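Long-range contacts in 4-amino-4-deoxy-L-arabinose transferase or related glycosyltransferases of PMT family (Cupriavidus metallidurans, PDB 5EZM), which probably transfers 4-amino-4-deoxy-L-arabinose onto lipid A as a zinc-containing, membrane-embedded glycosyltransferase of the GT-C fold: residues C385-S390 with W412-F417; S404-Y409 with E458-P463. All blocks are in the same frame, centred on the assembly; numbering follows the deposited sequence.

Interaction 1 (C385-S390 with W412-F417). With MPG ([(Z)-octadec-9-enyl] (2R)-2,3-bis(oxidanyl)propanoate), chain X.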
loop_
_atom_site.group_PDB
_atom_site.type_symbol
_atom_site.label_atom_id
_atom_site.label_comp_id
_atom_site.label_asym_id
_atom_site.label_seq_id
_atom_site.Cartn_x
_atom_site.Cartn_y
_atom_site.Cartn_z
ATOM N N CYS A 385 -5.564 0.897 -27.120
ATOM C CA CYS A 385 -5.462 -0.555 -27.039
ATOM C C CYS A 385 -6.068 -1.076 -25.743
ATOM O O CYS A 385 -6.690 -2.144 -25.729
ATOM C CB CYS A 385 -4.003 -0.989 -27.165
ATOM S SG CYS A 385 -3.331 -0.836 -28.832
ATOM N N GLY A 386 -5.890 -0.342 -24.642
ATOM C CA GLY A 386 -6.573 -0.706 -23.413
ATOM C C GLY A 386 -8.081 -0.661 -23.562
ATOM O O GLY A 386 -8.793 -1.516 -23.030
ATOM N N LEU A 387 -8.585 0.331 -24.300
ATOM C CA LEU A 387 -10.021 0.417 -24.547
ATOM C C LEU A 387 -10.514 -0.768 -25.370
ATOM O O LEU A 387 -11.561 -1.352 -25.064
ATOM C CB LEU A 387 -10.349 1.734 -25.252
ATOM C CG LEU A 387 -11.803 1.965 -25.666
ATOM C CD1 LEU A 387 -12.713 1.924 -24.450
ATOM C CD2 LEU A 387 -11.943 3.287 -26.400
ATOM N N LEU A 388 -9.777 -1.137 -26.421
ATOM C CA LEU A 388 -10.176 -2.285 -27.231
ATOM C C LEU A 388 -10.080 -3.590 -26.452
ATOM O O LEU A 388 -10.887 -4.500 -26.671
ATOM C CB LEU A 388 -9.319 -2.368 -28.494
ATOM C CG LEU A 388 -9.665 -1.414 -29.637
ATOM C CD1 LEU A 388 -8.727 -1.629 -30.813
ATOM C CD2 LEU A 388 -11.109 -1.599 -30.064
ATOM N N ALA A 389 -9.112 -3.703 -25.548
ATOM C CA ALA A 389 -8.877 -4.931 -24.803
ATOM C C ALA A 389 -9.660 -5.000 -23.500
ATOM O O ALA A 389 -9.607 -6.030 -22.819
ATOM C CB ALA A 389 -7.381 -5.089 -24.508
ATOM N N SER A 390 -10.382 -3.939 -23.135
ATOM C CA SER A 390 -11.131 -3.955 -21.882
ATOM C C SER A 390 -12.173 -5.069 -21.793
ATOM O O SER A 390 -12.342 -5.617 -20.690
ATOM C CB SER A 390 -11.776 -2.582 -21.642
ATOM O OG SER A 390 -12.471 -2.120 -22.784
ATOM N N TRP A 412 -16.221 -0.447 -16.370
ATOM C CA TRP A 412 -15.480 0.573 -15.634
ATOM C C TRP A 412 -14.050 0.704 -16.144
ATOM O O TRP A 412 -13.498 1.812 -16.175
ATOM C CB TRP A 412 -15.497 0.275 -14.135
ATOM C CG TRP A 412 -16.836 0.527 -13.511
ATOM C CD1 TRP A 412 -17.570 -0.349 -12.770
ATOM C CD2 TRP A 412 -17.613 1.732 -13.595
ATOM N NE1 TRP A 412 -18.748 0.236 -12.377
ATOM C CE2 TRP A 412 -18.801 1.512 -12.873
ATOM C CE3 TRP A 412 -17.418 2.976 -14.208
ATOM C CZ2 TRP A 412 -19.791 2.487 -12.747
ATOM C CZ3 TRP A 412 -18.401 3.944 -14.083
ATOM C CH2 TRP A 412 -19.572 3.693 -13.358
ATOM N N VAL A 413 -13.434 -0.408 -16.553
ATOM C CA VAL A 413 -12.110 -0.326 -17.169
ATOM C C VAL A 413 -12.187 0.436 -18.489
ATOM O O VAL A 413 -11.355 1.311 -18.778
ATOM C CB VAL A 413 -11.520 -1.733 -17.358
ATOM C CG1 VAL A 413 -10.179 -1.653 -18.071
ATOM C CG2 VAL A 413 -11.376 -2.417 -16.009
ATOM N N ALA A 414 -13.192 0.118 -19.309
ATOM C CA ALA A 414 -13.380 0.839 -20.562
ATOM C C ALA A 414 -13.562 2.329 -20.315
ATOM O O ALA A 414 -12.972 3.160 -21.016
ATOM C CB ALA A 414 -14.576 0.268 -21.320
ATOM N N VAL A 415 -14.369 2.688 -19.312
ATOM C CA VAL A 415 -14.530 4.094 -18.949
ATOM C C VAL A 415 -13.186 4.698 -18.554
ATOM O O VAL A 415 -12.868 5.836 -18.924
ATOM C CB VAL A 415 -15.572 4.243 -17.823
ATOM C CG1 VAL A 415 -15.522 5.639 -17.218
ATOM C CG2 VAL A 415 -16.968 3.948 -18.350
ATOM N N ALA A 416 -12.373 3.941 -17.812
ATOM C CA ALA A 416 -11.068 4.445 -17.390
ATOM C C ALA A 416 -10.195 4.789 -18.594
ATOM O O ALA A 416 -9.625 5.886 -18.674
ATOM C CB ALA A 416 -10.376 3.421 -16.489
ATOM N N PHE A 417 -10.084 3.868 -19.552
ATOM C CA PHE A 417 -9.286 4.188 -20.732
ATOM C C PHE A 417 -9.918 5.310 -21.546
ATOM O O PHE A 417 -9.203 6.059 -22.225
ATOM C CB PHE A 417 -9.073 2.940 -21.588
ATOM C CG PHE A 417 -8.046 1.996 -21.026
ATOM C CD1 PHE A 417 -6.711 2.360 -20.976
ATOM C CD2 PHE A 417 -8.417 0.753 -20.540
ATOM C CE1 PHE A 417 -5.763 1.501 -20.455
ATOM C CE2 PHE A 417 -7.473 -0.113 -20.017
ATOM C CZ PHE A 417 -6.144 0.261 -19.974
HETATM C C2 MPG X . -20.703 -0.393 -9.799
HETATM C C3 MPG X . -19.811 -0.482 -8.568
HETATM C C4 MPG X . -18.594 0.429 -8.647
HETATM C C5 MPG X . -18.866 1.736 -9.410
HETATM C C6 MPG X . -17.578 2.485 -9.793
HETATM C C7 MPG X . -17.851 3.950 -10.192
HETATM C C8 MPG X . -16.582 4.692 -10.675
HETATM C C1 MPG X . -21.562 -1.646 -9.979
#
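Two successive helices of the GT-C transmembrane bundle, 369-389 and 403-430, run antiparallel here as a helical hairpin, their local axes 8.4 Å apart and at 164°. The largest share of the contact comes from a ring lying on backbone. The ring of Phe-417, with CG anti to its carbonyl carbon (chi1 -76°), lies flat over the backbone of Gly-386, whose CA sits 3.5 Å from the ring centroid in a CH-pi contact 9° off the normal. A side chain at Gly-386 would run into the ring, so the close approach depends on its absence. Aliphatic contacts continue beside it: CB of Leu-387 meets CB of Phe-417, Leu-387 CD1 lies 4.0 Å from Ala-414 CB, and the leucine extends to Val-418 and Leu-421. Trp-412 faces a different way, with one indole face against the MPG chain, where C6 lies 3.4 Å above the ring plane, offset toward the rim. An alanine at Trp-412 would probably cost the lipid chain this flat apolar surface. The polar element is local: Ser-390, with CB near Val-413 CG1, rests its OG against Ala-414 CB and donates from OG to Leu-387 O at 2.6 Å, approaching from above the carbonyl plane.

Interaction 2 (S404-Y409 with E458-P463). With MPG ([(Z)-octadec-9-enyl] (2R)-2,3-bis(oxidanyl)propanoate), chain X.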
loop_
_atom_site.group_PDB
_atom_site.type_symbol
_atom_site.label_atom_id
_atom_site.label_comp_id
_atom_site.label_asym_id
_atom_site.label_seq_id
_atom_site.Cartn_x
_atom_site.Cartn_y
_atom_site.Cartn_z
ATOM N N SER A 404 -20.159 -12.386 -13.497
ATOM C CA SER A 404 -20.984 -11.186 -13.631
ATOM C C SER A 404 -20.281 -9.958 -13.063
ATOM O O SER A 404 -20.268 -8.890 -13.691
ATOM C CB SER A 404 -22.330 -11.402 -12.943
ATOM O OG SER A 404 -22.977 -12.547 -13.469
ATOM N N PHE A 405 -19.683 -10.094 -11.875
ATOM C CA PHE A 405 -18.975 -8.969 -11.271
ATOM C C PHE A 405 -17.855 -8.467 -12.170
ATOM O O PHE A 405 -17.593 -7.259 -12.226
ATOM C CB PHE A 405 -18.420 -9.366 -9.904
ATOM C CG PHE A 405 -19.459 -9.883 -8.952
ATOM C CD1 PHE A 405 -20.198 -9.012 -8.171
ATOM C CD2 PHE A 405 -19.692 -11.244 -8.831
ATOM C CE1 PHE A 405 -21.151 -9.487 -7.289
ATOM C CE2 PHE A 405 -20.646 -11.726 -7.952
ATOM C CZ PHE A 405 -21.377 -10.846 -7.181
ATOM N N TYR A 406 -17.193 -9.373 -12.890
ATOM C CA TYR A 406 -16.149 -8.953 -13.816
ATOM C C TYR A 406 -16.730 -8.334 -15.080
ATOM O O TYR A 406 -16.104 -7.448 -15.674
ATOM C CB TYR A 406 -15.243 -10.137 -14.147
ATOM C CG TYR A 406 -14.399 -10.563 -12.967
ATOM C CD1 TYR A 406 -13.189 -9.943 -12.696
ATOM C CD2 TYR A 406 -14.824 -11.569 -12.111
ATOM C CE1 TYR A 406 -12.418 -10.320 -11.615
ATOM C CE2 TYR A 406 -14.060 -11.954 -11.025
ATOM C CZ TYR A 406 -12.858 -11.327 -10.783
ATOM O OH TYR A 406 -12.091 -11.705 -9.705
ATOM N N ARG A 407 -17.920 -8.771 -15.498
ATOM C CA ARG A 407 -18.614 -8.072 -16.574
ATOM C C ARG A 407 -18.908 -6.632 -16.176
ATOM O O ARG A 407 -18.772 -5.714 -16.992
ATOM C CB ARG A 407 -19.907 -8.802 -16.939
ATOM C CG ARG A 407 -19.696 -10.163 -17.580
ATOM C CD ARG A 407 -21.003 -10.729 -18.118
ATOM N NE ARG A 407 -21.657 -9.803 -19.038
ATOM C CZ ARG A 407 -21.305 -9.636 -20.311
ATOM N NH1 ARG A 407 -20.298 -10.332 -20.824
ATOM N NH2 ARG A 407 -21.959 -8.769 -21.070
ATOM N N ALA A 408 -19.304 -6.414 -14.920
ATOM C CA ALA A 408 -19.488 -5.054 -14.427
ATOM C C ALA A 408 -18.164 -4.317 -14.249
ATOM O O ALA A 408 -18.148 -3.083 -14.274
ATOM C CB ALA A 408 -20.256 -5.072 -13.105
ATOM N N TYR A 409 -17.059 -5.038 -14.056
ATOM C CA TYR A 409 -15.763 -4.372 -13.975
ATOM C C TYR A 409 -15.296 -3.905 -15.350
ATOM O O TYR A 409 -14.642 -2.858 -15.464
ATOM C CB TYR A 409 -14.741 -5.319 -13.340
ATOM C CG TYR A 409 -13.468 -4.661 -12.846
ATOM C CD1 TYR A 409 -13.349 -3.279 -12.784
ATOM C CD2 TYR A 409 -12.383 -5.430 -12.444
ATOM C CE1 TYR A 409 -12.186 -2.681 -12.338
ATOM C CE2 TYR A 409 -11.218 -4.842 -11.995
ATOM C CZ TYR A 409 -11.124 -3.466 -11.943
ATOM O OH TYR A 409 -9.966 -2.870 -11.496
ATOM N N GLU A 458 -14.368 -2.198 -7.055
ATOM C CA GLU A 458 -15.405 -2.429 -6.056
ATOM C C GLU A 458 -16.398 -3.495 -6.510
ATOM O O GLU A 458 -16.957 -4.216 -5.674
ATOM C CB GLU A 458 -16.125 -1.114 -5.743
ATOM C CG GLU A 458 -17.457 -1.248 -5.028
ATOM C CD GLU A 458 -17.325 -1.573 -3.550
ATOM O OE1 GLU A 458 -16.248 -2.023 -3.114
ATOM O OE2 GLU A 458 -18.312 -1.374 -2.815
ATOM N N THR A 459 -16.608 -3.627 -7.826
ATOM C CA THR A 459 -17.551 -4.621 -8.335
ATOM C C THR A 459 -17.195 -6.026 -7.864
ATOM O O THR A 459 -18.082 -6.806 -7.501
ATOM C CB THR A 459 -17.602 -4.575 -9.864
ATOM O OG1 THR A 459 -16.285 -4.774 -10.394
ATOM C CG2 THR A 459 -18.145 -3.244 -10.345
ATOM N N VAL A 460 -15.907 -6.369 -7.859
ATOM C CA VAL A 460 -15.486 -7.687 -7.401
ATOM C C VAL A 460 -15.010 -7.677 -5.952
ATOM O O VAL A 460 -14.935 -8.749 -5.332
ATOM C CB VAL A 460 -14.383 -8.275 -8.309
ATOM C CG1 VAL A 460 -14.823 -8.257 -9.769
ATOM C CG2 VAL A 460 -13.082 -7.517 -8.130
ATOM N N GLY A 461 -14.696 -6.511 -5.396
ATOM C CA GLY A 461 -14.188 -6.438 -4.041
ATOM C C GLY A 461 -15.280 -6.452 -2.992
ATOM O O GLY A 461 -15.102 -7.022 -1.910
ATOM N N ARG A 462 -16.413 -5.818 -3.298
ATOM C CA ARG A 462 -17.518 -5.778 -2.339
ATOM C C ARG A 462 -18.100 -7.156 -2.045
ATOM O O ARG A 462 -18.286 -7.479 -0.859
ATOM C CB ARG A 462 -18.595 -4.806 -2.832
ATOM C CG ARG A 462 -19.899 -4.914 -2.068
ATOM C CD ARG A 462 -20.942 -3.936 -2.568
ATOM N NE ARG A 462 -22.262 -4.256 -2.030
ATOM C CZ ARG A 462 -23.311 -3.442 -2.077
ATOM N NH1 ARG A 462 -23.203 -2.244 -2.634
ATOM N NH2 ARG A 462 -24.467 -3.825 -1.560
ATOM N N PRO A 463 -18.412 -8.007 -3.032
ATOM C CA PRO A 463 -18.908 -9.349 -2.687
ATOM C C PRO A 463 -17.886 -10.200 -1.965
ATOM O O PRO A 463 -18.270 -11.158 -1.285
ATOM C CB PRO A 463 -19.276 -9.952 -4.049
ATOM C CG PRO A 463 -18.444 -9.208 -5.025
ATOM C CD PRO A 463 -18.384 -7.810 -4.492
HETATM C C2 MPG X . -20.703 -0.393 -9.799
HETATM C C3 MPG X . -19.811 -0.482 -8.568
HETATM C C4 MPG X . -18.594 0.429 -8.647
HETATM C C5 MPG X . -18.866 1.736 -9.410
HETATM C C6 MPG X . -17.578 2.485 -9.793
HETATM C C7 MPG X . -17.851 3.950 -10.192
HETATM C C8 MPG X . -16.582 4.692 -10.675
HETATM C C1 MPG X . -21.562 -1.646 -9.979
#
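Val-460 CG1 sits over the centre of the Tyr-406 ring, 3.6 Å from its centroid and 9° off the normal, a CH-pi contact in which the two side chains cross at about a right angle. The same methyl reaches CB of Phe-405. Farther along, the Phe-405 ring meets Pro-463 tip to tip: CG of the proline stands over one face, displaced toward the rim and 3.5 Å from Phe-405 CE1. In the other direction from Val-460, Thr-459 turns CG2 to Ala-408 CB and OG1 to Tyr-409 CB. These contacts join transmembrane helix 403-430 of the GT-C bundle to the short helix 458-465, which follows helix 435-456; the local segments are antiparallel at 147°, with axes 8.3 Å apart. Pro-463 kinks the short helix, since its nitrogen has no N-H to bond the preceding turn. Outside the apolar layer, hydrogen bonds fix the polar ends. Tyr-406 OH bonds to Ala-398 O and Tyr-409 OH to Ala-453 O, restraining the far ends of both rings. Thr-459 OG1, in the crowded position between backbone N and carbonyl carbon (chi1 57°), bonds to Gly-456 O, and this rotamer leaves CG2 3.7 Å from C3 of the bound MPG.

Helix 403-430 is common to both contacts, which lie along it with their centres about 16 Å apart: its 404-409 part meets helix 458-465, and its 412-417 part meets helix 369-389. Interactions 1 and 2 touch directly where Trp-412 CD1 packs 3.8 Å from Thr-459 CG2, and these two residues, with Leu-455, line the pocket of one MPG chain. The lipid thus bridges the two contacts, its C2 lying 3.3 Å from Trp-412 NE1. Another bound MPG comes within about 4 Å of the side chain of Val-413, and one likewise of Tyr-409. Neither contact includes the zinc ligands Glu-87, His-268 and His-270; both belong to the lipid-lined helical part of the protein.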